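Local structure of Phosphoglucosamine/phosphogalactosamine mutase (Sulfolobus tokodaii, 2F7L) at residues Ser267-Ser271 with Leu322-Glu326; Lys279-Val285 with Asn299-Thr305; Arg47-Leu53 with Pro102-Ile106; Asp178-Ser182 with Phe210-Gln214. The protein interconverts the 6-phosphates and 1-phosphates of glucosamine and galactosamine, supplying precursors of UDP-N-acetylglucosamine and UDP-N-acetylgalactosamine. All blocks are in the same frame, centred on the assembly; numbering follows the deposited sequence.

Contact 1 (Ser267-Ser271 with Leu322-Glu326)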
loop_
_atom_site.group_PDB
_atom_site.type_symbol
_atom_site.label_atom_id
_atom_site.label_comp_id
_atom_site.label_asym_id
_atom_site.label_seq_id
_atom_site.Cartn_x
_atom_site.Cartn_y
_atom_site.Cartn_z
ATOM N N SER A 267 -2.609 11.855 8.682
ATOM C CA SER A 267 -1.370 12.010 9.428
ATOM C C SER A 267 -1.645 13.051 10.527
ATOM O O SER A 267 -1.092 13.012 11.625
ATOM C CB SER A 267 -0.267 12.483 8.480
ATOM O OG SER A 267 0.999 12.058 8.945
ATOM N N TYR A 268 -2.534 13.978 10.219
ATOM C CA TYR A 268 -2.909 15.016 11.163
ATOM C C TYR A 268 -3.684 14.426 12.352
ATOM O O TYR A 268 -3.262 14.524 13.510
ATOM C CB TYR A 268 -3.765 16.058 10.442
ATOM C CG TYR A 268 -4.478 16.992 11.369
ATOM C CD1 TYR A 268 -3.762 17.833 12.222
ATOM C CD2 TYR A 268 -5.873 17.017 11.422
ATOM C CE1 TYR A 268 -4.420 18.677 13.113
ATOM C CE2 TYR A 268 -6.542 17.856 12.313
ATOM C CZ TYR A 268 -5.809 18.682 13.154
ATOM O OH TYR A 268 -6.461 19.498 14.048
ATOM N N TRP A 269 -4.827 13.826 12.047
ATOM C CA TRP A 269 -5.674 13.219 13.054
ATOM C C TRP A 269 -4.890 12.316 14.006
ATOM O O TRP A 269 -5.197 12.237 15.194
ATOM C CB TRP A 269 -6.769 12.411 12.368
ATOM C CG TRP A 269 -7.879 12.063 13.276
ATOM C CD1 TRP A 269 -8.447 10.836 13.448
ATOM C CD2 TRP A 269 -8.598 12.962 14.123
ATOM N NE1 TRP A 269 -9.480 10.913 14.353
ATOM C CE2 TRP A 269 -9.597 12.208 14.781
ATOM C CE3 TRP A 269 -8.498 14.334 14.393
ATOM C CZ2 TRP A 269 -10.490 12.782 15.687
ATOM C CZ3 TRP A 269 -9.387 14.901 15.297
ATOM C CH2 TRP A 269 -10.369 14.124 15.931
ATOM N N ALA A 270 -3.877 11.635 13.484
ATOM C CA ALA A 270 -3.078 10.737 14.309
ATOM C C ALA A 270 -2.397 11.470 15.464
ATOM O O ALA A 270 -2.220 10.893 16.543
ATOM C CB ALA A 270 -2.041 10.015 13.463
ATOM N N SER A 271 -2.011 12.727 15.241
ATOM C CA SER A 271 -1.368 13.535 16.287
ATOM C C SER A 271 -2.407 13.966 17.324
ATOM O O SER A 271 -2.109 14.082 18.514
ATOM C CB SER A 271 -0.726 14.784 15.689
ATOM O OG SER A 271 -1.733 15.620 15.143
ATOM N N LEU A 322 4.843 8.750 14.170
ATOM C CA LEU A 322 3.426 8.912 14.450
ATOM C C LEU A 322 2.635 8.068 13.475
ATOM O O LEU A 322 1.733 7.353 13.873
ATOM C CB LEU A 322 3.009 10.380 14.309
ATOM C CG LEU A 322 1.548 10.699 14.637
ATOM C CD1 LEU A 322 1.316 10.510 16.137
ATOM C CD2 LEU A 322 1.211 12.129 14.211
ATOM N N ALA A 323 2.968 8.175 12.190
ATOM C CA ALA A 323 2.296 7.427 11.127
ATOM C C ALA A 323 3.151 7.448 9.868
ATOM O O ALA A 323 4.235 8.036 9.855
ATOM C CB ALA A 323 0.925 8.037 10.824
ATOM N N GLY A 324 2.671 6.795 8.815
ATOM C CA GLY A 324 3.396 6.790 7.563
ATOM C C GLY A 324 2.367 6.679 6.468
ATOM O O GLY A 324 1.231 6.329 6.744
ATOM N N PHE A 325 2.730 7.016 5.239
ATOM C CA PHE A 325 1.804 6.874 4.126
ATOM C C PHE A 325 2.490 7.071 2.777
ATOM O O PHE A 325 3.624 7.564 2.703
ATOM C CB PHE A 325 0.608 7.826 4.263
ATOM C CG PHE A 325 0.943 9.282 4.075
ATOM C CD1 PHE A 325 1.384 10.059 5.145
ATOM C CD2 PHE A 325 0.805 9.885 2.824
ATOM C CE1 PHE A 325 1.680 11.421 4.975
ATOM C CE2 PHE A 325 1.097 11.231 2.643
ATOM C CZ PHE A 325 1.535 12.003 3.722
ATOM N N GLU A 326 1.807 6.637 1.718
ATOM C CA GLU A 326 2.305 6.776 0.358
ATOM C C GLU A 326 1.288 7.588 -0.415
ATOM O O GLU A 326 0.128 7.624 -0.046
ATOM C CB GLU A 326 2.467 5.419 -0.327
ATOM C CG GLU A 326 3.628 4.583 0.162
ATOM C CD GLU A 326 4.352 3.870 -0.983
ATOM O OE1 GLU A 326 5.288 4.464 -1.579
ATOM O OE2 GLU A 326 3.973 2.714 -1.302
#
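F325 turns its ring obliquely to S267, presenting the CE1 corner to both CB and OG of the serine, with OG 4.1 Å from CE1. A small serine fits the short space between helix and ring. I281 and F331 from neighbouring strands also touch the phenylalanine. A270 and A323 face each other methyl to methyl, their CB atoms 4.4 Å apart; two such short side chains are consistent with the close approach of helix and strand. This is the packing of an alpha/beta/alpha domain, with helix 259-272 lying almost antiparallel to strand 323-326, their axes 9.0 Å apart and their directions differing by 173°. L322, next to A323, packs against the helix. With its CG swung anti to the backbone N (chi1 -177°), the branch point reaches A270, CG standing 3.8 Å from A270 CB. The two methyls then part: L322 CD1 rests 3.6 Å from A270 O, while L322 CD2 is 3.6 Å from S271 CB and equally close to S267 O. No hydrogen bond joins helix to strand here, and the strand's polar backbone is served within the sheet, A323 and F325 both bonding with V282.

Contact 2 (Lys279-Val285 with Asn299-Thr305)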
loop_
_atom_site.group_PDB
_atom_site.type_symbol
_atom_site.label_atom_id
_atom_site.label_comp_id
_atom_site.label_asym_id
_atom_site.label_seq_id
_atom_site.Cartn_x
_atom_site.Cartn_y
_atom_site.Cartn_z
ATOM N N LYS A 279 5.487 13.847 17.283
ATOM C CA LYS A 279 4.921 14.492 16.098
ATOM C C LYS A 279 6.000 14.283 15.035
ATOM O O LYS A 279 7.093 14.866 15.098
ATOM C CB LYS A 279 4.693 15.995 16.321
ATOM C CG LYS A 279 4.048 16.395 17.657
ATOM C CD LYS A 279 2.625 15.887 17.804
ATOM C CE LYS A 279 2.019 16.333 19.129
ATOM N NZ LYS A 279 0.738 15.617 19.373
ATOM N N LYS A 280 5.687 13.425 14.073
ATOM C CA LYS A 280 6.622 13.089 13.029
ATOM C C LYS A 280 6.060 11.914 12.245
ATOM O O LYS A 280 5.634 10.915 12.833
ATOM C CB LYS A 280 7.934 12.677 13.659
ATOM C CG LYS A 280 8.968 12.192 12.680
ATOM C CD LYS A 280 10.002 11.331 13.382
ATOM C CE LYS A 280 10.071 11.654 14.869
ATOM N NZ LYS A 280 10.136 13.136 15.107
ATOM N N ILE A 281 6.081 12.035 10.921
ATOM C CA ILE A 281 5.579 11.001 10.046
ATOM C C ILE A 281 6.595 10.710 8.948
ATOM O O ILE A 281 7.496 11.509 8.710
ATOM C CB ILE A 281 4.220 11.430 9.444
ATOM C CG1 ILE A 281 4.394 12.643 8.523
ATOM C CG2 ILE A 281 3.242 11.771 10.581
ATOM C CD1 ILE A 281 4.892 12.321 7.148
ATOM N N VAL A 282 6.455 9.554 8.297
ATOM C CA VAL A 282 7.346 9.124 7.218
ATOM C C VAL A 282 6.551 9.113 5.923
ATOM O O VAL A 282 5.360 8.834 5.927
ATOM C CB VAL A 282 7.853 7.683 7.463
ATOM C CG1 VAL A 282 8.755 7.222 6.328
ATOM C CG2 VAL A 282 8.586 7.613 8.778
ATOM N N THR A 283 7.190 9.443 4.812
ATOM C CA THR A 283 6.512 9.379 3.514
ATOM C C THR A 283 7.538 9.330 2.388
ATOM O O THR A 283 8.692 9.733 2.560
ATOM C CB THR A 283 5.538 10.553 3.284
ATOM O OG1 THR A 283 4.529 10.131 2.358
ATOM C CG2 THR A 283 6.257 11.758 2.702
ATOM N N ALA A 284 7.129 8.813 1.240
ATOM C CA ALA A 284 8.048 8.709 0.121
ATOM C C ALA A 284 8.126 9.995 -0.701
ATOM O O ALA A 284 7.167 10.777 -0.811
ATOM C CB ALA A 284 7.667 7.535 -0.764
ATOM N N VAL A 285 9.303 10.192 -1.278
ATOM C CA VAL A 285 9.596 11.350 -2.107
ATOM C C VAL A 285 8.613 11.520 -3.260
ATOM O O VAL A 285 8.668 12.509 -3.974
ATOM C CB VAL A 285 11.036 11.255 -2.651
ATOM C CG1 VAL A 285 12.036 11.557 -1.529
ATOM C CG2 VAL A 285 11.283 9.855 -3.215
ATOM N N ASN A 299 3.700 21.212 14.008
ATOM C CA ASN A 299 4.989 20.744 14.520
ATOM C C ASN A 299 5.342 19.312 14.172
ATOM O O ASN A 299 6.278 18.726 14.735
ATOM C CB ASN A 299 5.033 20.935 16.031
ATOM C CG ASN A 299 4.861 22.380 16.425
ATOM O OD1 ASN A 299 4.713 22.700 17.599
ATOM N ND2 ASN A 299 4.882 23.269 15.433
ATOM N N ILE A 300 4.592 18.764 13.226
ATOM C CA ILE A 300 4.806 17.403 12.771
ATOM C C ILE A 300 5.837 17.437 11.651
ATOM O O ILE A 300 5.576 17.995 10.589
ATOM C CB ILE A 300 3.493 16.808 12.226
ATOM C CG1 ILE A 300 2.359 17.047 13.228
ATOM C CG2 ILE A 300 3.671 15.327 11.969
ATOM C CD1 ILE A 300 0.971 16.727 12.706
ATOM N N GLN A 301 7.015 16.872 11.890
ATOM C CA GLN A 301 8.037 16.841 10.848
ATOM C C GLN A 301 7.666 15.726 9.894
ATOM O O GLN A 301 7.027 14.754 10.293
ATOM C CB GLN A 301 9.400 16.487 11.406
ATOM C CG GLN A 301 9.791 17.232 12.620
ATOM C CD GLN A 301 11.026 16.633 13.258
ATOM O OE1 GLN A 301 11.496 17.116 14.296
ATOM N NE2 GLN A 301 11.561 15.570 12.643
ATOM N N VAL A 302 8.051 15.856 8.632
ATOM C CA VAL A 302 7.779 14.786 7.699
ATOM C C VAL A 302 9.158 14.239 7.347
ATOM O O VAL A 302 10.042 14.985 6.937
ATOM C CB VAL A 302 6.996 15.277 6.432
ATOM C CG1 VAL A 302 6.171 16.503 6.773
ATOM C CG2 VAL A 302 7.923 15.536 5.283
ATOM N N ASP A 303 9.361 12.948 7.584
ATOM C CA ASP A 303 10.628 12.322 7.259
ATOM C C ASP A 303 10.536 11.715 5.874
ATOM O O ASP A 303 9.874 10.705 5.684
ATOM C CB ASP A 303 10.956 11.237 8.276
ATOM C CG ASP A 303 11.533 11.800 9.553
ATOM O OD1 ASP A 303 12.575 12.497 9.477
ATOM O OD2 ASP A 303 10.951 11.544 10.632
ATOM N N TRP A 304 11.188 12.326 4.901
ATOM C CA TRP A 304 11.134 11.818 3.537
ATOM C C TRP A 304 11.922 10.531 3.403
ATOM O O TRP A 304 12.895 10.338 4.111
ATOM C CB TRP A 304 11.668 12.866 2.561
ATOM C CG TRP A 304 10.811 14.084 2.517
ATOM C CD1 TRP A 304 11.035 15.270 3.157
ATOM C CD2 TRP A 304 9.562 14.229 1.827
ATOM N NE1 TRP A 304 10.003 16.146 2.908
ATOM C CE2 TRP A 304 9.086 15.533 2.095
ATOM C CE3 TRP A 304 8.801 13.387 1.007
ATOM C CZ2 TRP A 304 7.876 16.016 1.569
ATOM C CZ3 TRP A 304 7.597 13.866 0.481
ATOM C CH2 TRP A 304 7.149 15.170 0.764
ATOM N N THR A 305 11.507 9.654 2.492
ATOM C CA THR A 305 12.205 8.389 2.317
ATOM C C THR A 305 12.046 7.795 0.915
ATOM O O THR A 305 11.382 8.375 0.068
ATOM C CB THR A 305 11.732 7.367 3.404
ATOM O OG1 THR A 305 12.511 6.174 3.318
ATOM C CG2 THR A 305 10.265 7.030 3.243
HETATM O O HOH W 1 10.061 16.303 16.105
#
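D303 N gives its hydrogen to I281 O at 2.6 Å and almost in a straight line, 177° at the hydrogen. I281 N in turn bonds Q301 O at 2.9 Å, and T283 N reaches D303 O at 3.1 Å. Further on, V285 N closes on T305 O, whereas the bond from T305 N to T283 O is bent and weak. The alternation is that of parallel strands, 280-284 beside the outermost strand 301-305, joined through helix 290-296 in a beta-alpha-beta unit. On the helix 290-296 side, I281 CD1 lies 3.7 Å from V302 CB, and T283 CG2 lies alongside the W304 indole, whose edge receives A284 O. T283 suits its double role: its methyl lies beside W304 while OG1 bonds F325 O and S287. The other face carries K280, V282 and D303; at its end V282 CG1 lies 3.4 Å from T305 CG2. There the K280 chain crosses D303, and its NZ stays 4.8 Å from D303 OD2, too far for an ion pair. A leucine in place of K280 would probably leave the neighbouring carboxylates of D303 and E319 without the nearby positive charge that may offset their repulsion. The main chain thus sets the register, while side-chain chemistry differs by face: mostly apolar and aromatic against helix 290-296, partly charged on the other.

Contact 3 (Arg47-Leu53 with Pro102-Ile106)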
loop_
_atom_site.group_PDB
_atom_site.type_symbol
_atom_site.label_atom_id
_atom_site.label_comp_id
_atom_site.label_asym_id
_atom_site.label_seq_id
_atom_site.Cartn_x
_atom_site.Cartn_y
_atom_site.Cartn_z
ATOM N N ARG A 47 -7.726 -12.904 -6.652
ATOM C CA ARG A 47 -7.165 -13.260 -7.960
ATOM C C ARG A 47 -7.292 -14.647 -8.601
ATOM O O ARG A 47 -7.500 -15.655 -7.959
ATOM C CB ARG A 47 -5.701 -12.824 -8.004
ATOM C CG ARG A 47 -5.524 -11.342 -7.919
ATOM C CD ARG A 47 -4.117 -10.999 -7.519
ATOM N NE ARG A 47 -3.938 -9.554 -7.385
ATOM C CZ ARG A 47 -3.935 -8.695 -8.408
ATOM N NH1 ARG A 47 -4.098 -9.133 -9.658
ATOM N NH2 ARG A 47 -3.780 -7.393 -8.174
ATOM N N ALA A 48 -7.148 -14.643 -9.917
ATOM C CA ALA A 48 -7.231 -15.809 -10.772
ATOM C C ALA A 48 -6.553 -17.107 -10.328
ATOM O O ALA A 48 -7.152 -18.180 -10.415
ATOM C CB ALA A 48 -6.755 -15.436 -12.160
ATOM N N GLY A 49 -5.325 -17.099 -9.862
ATOM C CA GLY A 49 -4.823 -18.430 -9.512
ATOM C C GLY A 49 -5.028 -18.849 -8.061
ATOM O O GLY A 49 -4.366 -19.759 -7.559
ATOM N N GLY A 50 -5.957 -18.165 -7.413
ATOM C CA GLY A 50 -6.259 -18.344 -6.006
ATOM C C GLY A 50 -6.150 -19.671 -5.306
ATOM O O GLY A 50 -5.291 -19.858 -4.445
ATOM N N ASP A 51 -7.058 -20.574 -5.644
ATOM C CA ASP A 51 -7.068 -21.884 -5.045
ATOM C C ASP A 51 -5.878 -22.688 -5.469
ATOM O O ASP A 51 -5.182 -23.276 -4.641
ATOM C CB ASP A 51 -8.333 -22.639 -5.428
ATOM C CG ASP A 51 -9.297 -22.762 -4.267
ATOM O OD1 ASP A 51 -9.839 -21.685 -3.845
ATOM O OD2 ASP A 51 -9.490 -23.930 -3.785
ATOM N N MET A 52 -5.634 -22.722 -6.768
ATOM C CA MET A 52 -4.524 -23.500 -7.241
ATOM C C MET A 52 -3.279 -23.163 -6.431
ATOM O O MET A 52 -2.672 -24.051 -5.822
ATOM C CB MET A 52 -4.295 -23.240 -8.717
ATOM C CG MET A 52 -3.181 -24.067 -9.299
ATOM S SD MET A 52 -2.129 -23.018 -10.251
ATOM C CE MET A 52 -2.808 -23.150 -11.820
ATOM N N LEU A 53 -2.935 -21.875 -6.383
ATOM C CA LEU A 53 -1.750 -21.423 -5.667
ATOM C C LEU A 53 -1.722 -21.686 -4.171
ATOM O O LEU A 53 -0.667 -21.947 -3.618
ATOM C CB LEU A 53 -1.504 -19.949 -5.952
ATOM C CG LEU A 53 -1.054 -19.704 -7.406
ATOM C CD1 LEU A 53 -0.620 -18.239 -7.604
ATOM C CD2 LEU A 53 0.107 -20.666 -7.760
ATOM N N PRO A 102 -4.623 -10.442 -14.790
ATOM C CA PRO A 102 -3.926 -11.709 -15.040
ATOM C C PRO A 102 -2.731 -12.037 -14.141
ATOM O O PRO A 102 -2.168 -13.130 -14.224
ATOM C CB PRO A 102 -3.589 -11.628 -16.540
ATOM C CG PRO A 102 -3.445 -10.171 -16.771
ATOM C CD PRO A 102 -4.539 -9.538 -15.950
ATOM N N TYR A 103 -2.376 -11.111 -13.262
ATOM C CA TYR A 103 -1.255 -11.322 -12.358
ATOM C C TYR A 103 -1.639 -11.912 -11.005
ATOM O O TYR A 103 -2.789 -11.823 -10.563
ATOM C CB TYR A 103 -0.542 -9.996 -12.075
ATOM C CG TYR A 103 0.265 -9.468 -13.215
ATOM C CD1 TYR A 103 1.655 -9.561 -13.212
ATOM C CD2 TYR A 103 -0.362 -8.917 -14.333
ATOM C CE1 TYR A 103 2.405 -9.119 -14.308
ATOM C CE2 TYR A 103 0.375 -8.478 -15.436
ATOM C CZ TYR A 103 1.756 -8.585 -15.420
ATOM O OH TYR A 103 2.469 -8.192 -16.535
ATOM N N ASN A 104 -0.648 -12.507 -10.355
ATOM C CA ASN A 104 -0.790 -13.031 -9.010
ATOM C C ASN A 104 0.627 -13.186 -8.495
ATOM O O ASN A 104 1.557 -13.120 -9.277
ATOM C CB ASN A 104 -1.546 -14.344 -8.990
ATOM C CG ASN A 104 -2.383 -14.497 -7.726
ATOM O OD1 ASN A 104 -3.374 -15.233 -7.698
ATOM N ND2 ASN A 104 -1.984 -13.802 -6.679
ATOM N N GLY A 105 0.811 -13.351 -7.196
ATOM C CA GLY A 105 2.158 -13.480 -6.686
ATOM C C GLY A 105 2.274 -13.975 -5.260
ATOM O O GLY A 105 1.313 -14.460 -4.660
ATOM N N ILE A 106 3.460 -13.853 -4.698
ATOM C CA ILE A 106 3.658 -14.316 -3.356
ATOM C C ILE A 106 4.234 -13.235 -2.504
ATOM O O ILE A 106 5.260 -12.670 -2.845
ATOM C CB ILE A 106 4.637 -15.483 -3.318
ATOM C CG1 ILE A 106 4.120 -16.640 -4.174
ATOM C CG2 ILE A 106 4.856 -15.919 -1.886
ATOM C CD1 ILE A 106 2.944 -17.358 -3.579
#
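R47 sends NH1 to Y103 O at 3.1 Å, a bent and weak hydrogen bond (133° at the hydrogen). The carbons of the same side chain run along N104, R47 CB lying 3.7 Å from N104 CG, and the two chains slide past each other in opposite directions. From beyond N104 comes L53, whose CD1 methyl is 4.1 Å from N104 CG; the asparagine is therefore enclosed between an arginine stem and a leucine tip. The backbone of G49 also passes close to the N104 side chain. A type I turn from R47 to G50, closed by G50 N to R47 O at 3.0 Å, folds the chain around N104 and leads into helix 50-63. Further direct partners, outside the two segments, hold the R47 guanidinium: D45 forms a salt bridge with NE, S97 O and N99 O accept from NH2, and P100 O accepts from NH1. Arginine fits because its several N-H groups can grip several carbonyls of the loop that follows strand 90-94. That loop carries the Thr-Ala-Ser-His-Asn-Pro signature of phosphohexose mutases, and S97 within it, not phosphorylated here, is by similarity the serine that carries the phosphate intermediate in domain I.

Contact 4 (Asp178-Ser182 with Phe210-Gln214)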
loop_
_atom_site.group_PDB
_atom_site.type_symbol
_atom_site.label_atom_id
_atom_site.label_comp_id
_atom_site.label_asym_id
_atom_site.label_seq_id
_atom_site.Cartn_x
_atom_site.Cartn_y
_atom_site.Cartn_z
ATOM N N ASP A 178 -15.848 1.000 -2.888
ATOM C CA ASP A 178 -15.428 0.370 -4.138
ATOM C C ASP A 178 -14.253 -0.557 -3.848
ATOM O O ASP A 178 -13.088 -0.158 -3.940
ATOM C CB ASP A 178 -15.014 1.446 -5.146
ATOM C CG ASP A 178 -14.726 0.882 -6.546
ATOM O OD1 ASP A 178 -14.854 -0.342 -6.757
ATOM O OD2 ASP A 178 -14.372 1.683 -7.442
ATOM N N PRO A 179 -14.551 -1.814 -3.469
ATOM C CA PRO A 179 -13.522 -2.806 -3.156
ATOM C C PRO A 179 -12.887 -3.428 -4.388
ATOM O O PRO A 179 -12.079 -4.358 -4.277
ATOM C CB PRO A 179 -14.282 -3.813 -2.312
ATOM C CG PRO A 179 -15.618 -3.779 -2.921
ATOM C CD PRO A 179 -15.879 -2.326 -3.095
ATOM N N ALA A 180 -13.261 -2.922 -5.559
ATOM C CA ALA A 180 -12.709 -3.403 -6.826
ATOM C C ALA A 180 -12.923 -4.883 -7.098
ATOM O O ALA A 180 -12.036 -5.575 -7.580
ATOM C CB ALA A 180 -11.212 -3.068 -6.908
ATOM N N ASN A 181 -14.118 -5.362 -6.805
ATOM C CA ASN A 181 -14.454 -6.763 -7.040
ATOM C C ASN A 181 -13.583 -7.731 -6.253
ATOM O O ASN A 181 -13.542 -8.930 -6.549
ATOM C CB ASN A 181 -14.357 -7.048 -8.524
ATOM C CG ASN A 181 -15.434 -6.359 -9.289
ATOM O OD1 ASN A 181 -15.184 -5.636 -10.261
ATOM N ND2 ASN A 181 -16.660 -6.574 -8.857
ATOM N N SER A 182 -12.913 -7.209 -5.234
ATOM C CA SER A 182 -12.055 -8.034 -4.438
ATOM C C SER A 182 -12.241 -8.070 -2.916
ATOM O O SER A 182 -13.104 -7.430 -2.305
ATOM C CB SER A 182 -10.614 -7.684 -4.763
ATOM O OG SER A 182 -9.732 -8.525 -4.047
ATOM N N PHE A 210 -12.163 -8.703 -12.599
ATOM C CA PHE A 210 -12.149 -7.250 -12.483
ATOM C C PHE A 210 -12.744 -6.531 -13.675
ATOM O O PHE A 210 -12.236 -5.526 -14.142
ATOM C CB PHE A 210 -10.725 -6.780 -12.256
ATOM C CG PHE A 210 -10.115 -7.323 -11.018
ATOM C CD1 PHE A 210 -10.417 -6.772 -9.781
ATOM C CD2 PHE A 210 -9.232 -8.392 -11.080
ATOM C CE1 PHE A 210 -9.846 -7.271 -8.624
ATOM C CE2 PHE A 210 -8.653 -8.901 -9.929
ATOM C CZ PHE A 210 -8.960 -8.337 -8.699
ATOM N N SER A 211 -13.832 -7.076 -14.171
ATOM C CA SER A 211 -14.545 -6.511 -15.294
ATOM C C SER A 211 -14.811 -5.010 -15.210
ATOM O O SER A 211 -14.576 -4.288 -16.168
ATOM C CB SER A 211 -15.875 -7.239 -15.426
ATOM O OG SER A 211 -16.767 -6.465 -16.180
ATOM N N ALA A 212 -15.304 -4.530 -14.070
ATOM C CA ALA A 212 -15.641 -3.110 -13.943
ATOM C C ALA A 212 -14.497 -2.079 -13.993
ATOM O O ALA A 212 -14.681 -0.957 -14.492
ATOM C CB ALA A 212 -16.474 -2.900 -12.699
ATOM N N ARG A 213 -13.331 -2.417 -13.458
ATOM C CA ARG A 213 -12.212 -1.478 -13.502
ATOM C C ARG A 213 -10.927 -2.166 -13.079
ATOM O O ARG A 213 -10.951 -3.244 -12.480
ATOM C CB ARG A 213 -12.455 -0.255 -12.606
ATOM C CG ARG A 213 -12.266 -0.467 -11.118
ATOM C CD ARG A 213 -12.162 0.833 -10.364
ATOM N NE ARG A 213 -12.229 0.622 -8.915
ATOM C CZ ARG A 213 -11.201 0.326 -8.114
ATOM N NH1 ARG A 213 -9.977 0.188 -8.590
ATOM N NH2 ARG A 213 -11.394 0.207 -6.809
ATOM N N GLN A 214 -9.798 -1.563 -13.405
ATOM C CA GLN A 214 -8.557 -2.167 -13.006
ATOM C C GLN A 214 -8.551 -2.120 -11.482
ATOM O O GLN A 214 -9.073 -1.184 -10.868
ATOM C CB GLN A 214 -7.373 -1.390 -13.569
ATOM C CG GLN A 214 -7.079 -0.095 -12.857
ATOM C CD GLN A 214 -5.851 0.571 -13.429
ATOM O OE1 GLN A 214 -5.365 1.592 -12.911
ATOM N NE2 GLN A 214 -5.333 -0.006 -14.514
#
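R213 has its CG set between the backbone N and the carbonyl carbon (chi1 77°) and then runs extended to NE, which carries the guanidinium across to D178. The aspartate answers with CG anti to its own N (chi1 -173°), and D178 OD2 makes a salt bridge with R213 NE at 2.8 Å, although the position of this oxygen is somewhat uncertain. The two flat groups stand nearly perpendicular. D178 O lies in the guanidinium plane at its edge and takes a weak bond from R213 NH2. Over one guanidinium face sits A180, its CB 3.3 Å from R213 NH2; a methyl is small enough to sit over the face, toward its rim. D178 OD1 accepts from A180 N at 3.3 Å, forming an Asx turn that leads into the type I' turn from P179 to S182. Replacing D178 with an alanine would probably leave R213 without its ionic mate and A180 N without its Asx-turn acceptor, holding the guanidinium less firmly. A180 O then points at the F210 ring edge, in its plane, 3.0 Å from CE1. N181, an asparagine tolerant of the positive phi at this turn, bonds N205 O through ND2. S182 OG bonds G242 O and R213 NH2 bonds H240 O, which ties both loops of domain II to the stretch around the Asp-Gly-Asp-Ala-Asp segment, where D241, D243 and D245, by similarity, bind magnesium.

In the fold
Contacts 1 and 2 belong to one alpha/beta/alpha domain and one sheet: strands 323-326 and 280-284 are neighbours, and contact 2 is nested within the chain loop that contact 1 closes. Contact 1 is buried helix-on-sheet packing without cross bonds, whereas contact 2 is backbone-bonded and partly open, as suits an outermost strand. Contacts 3 and 4 are also largely buried but lie in two other domains, and rely on arginines instead. R47 grips carbonyls of the phosphoserine loop; R213 pairs with an aspartate beside the probable metal loop. The nearest atoms of contacts 3 and 4 are about 4 Å apart, though they do not touch, while the centres of contacts 2 and 3 are about 35 Å apart.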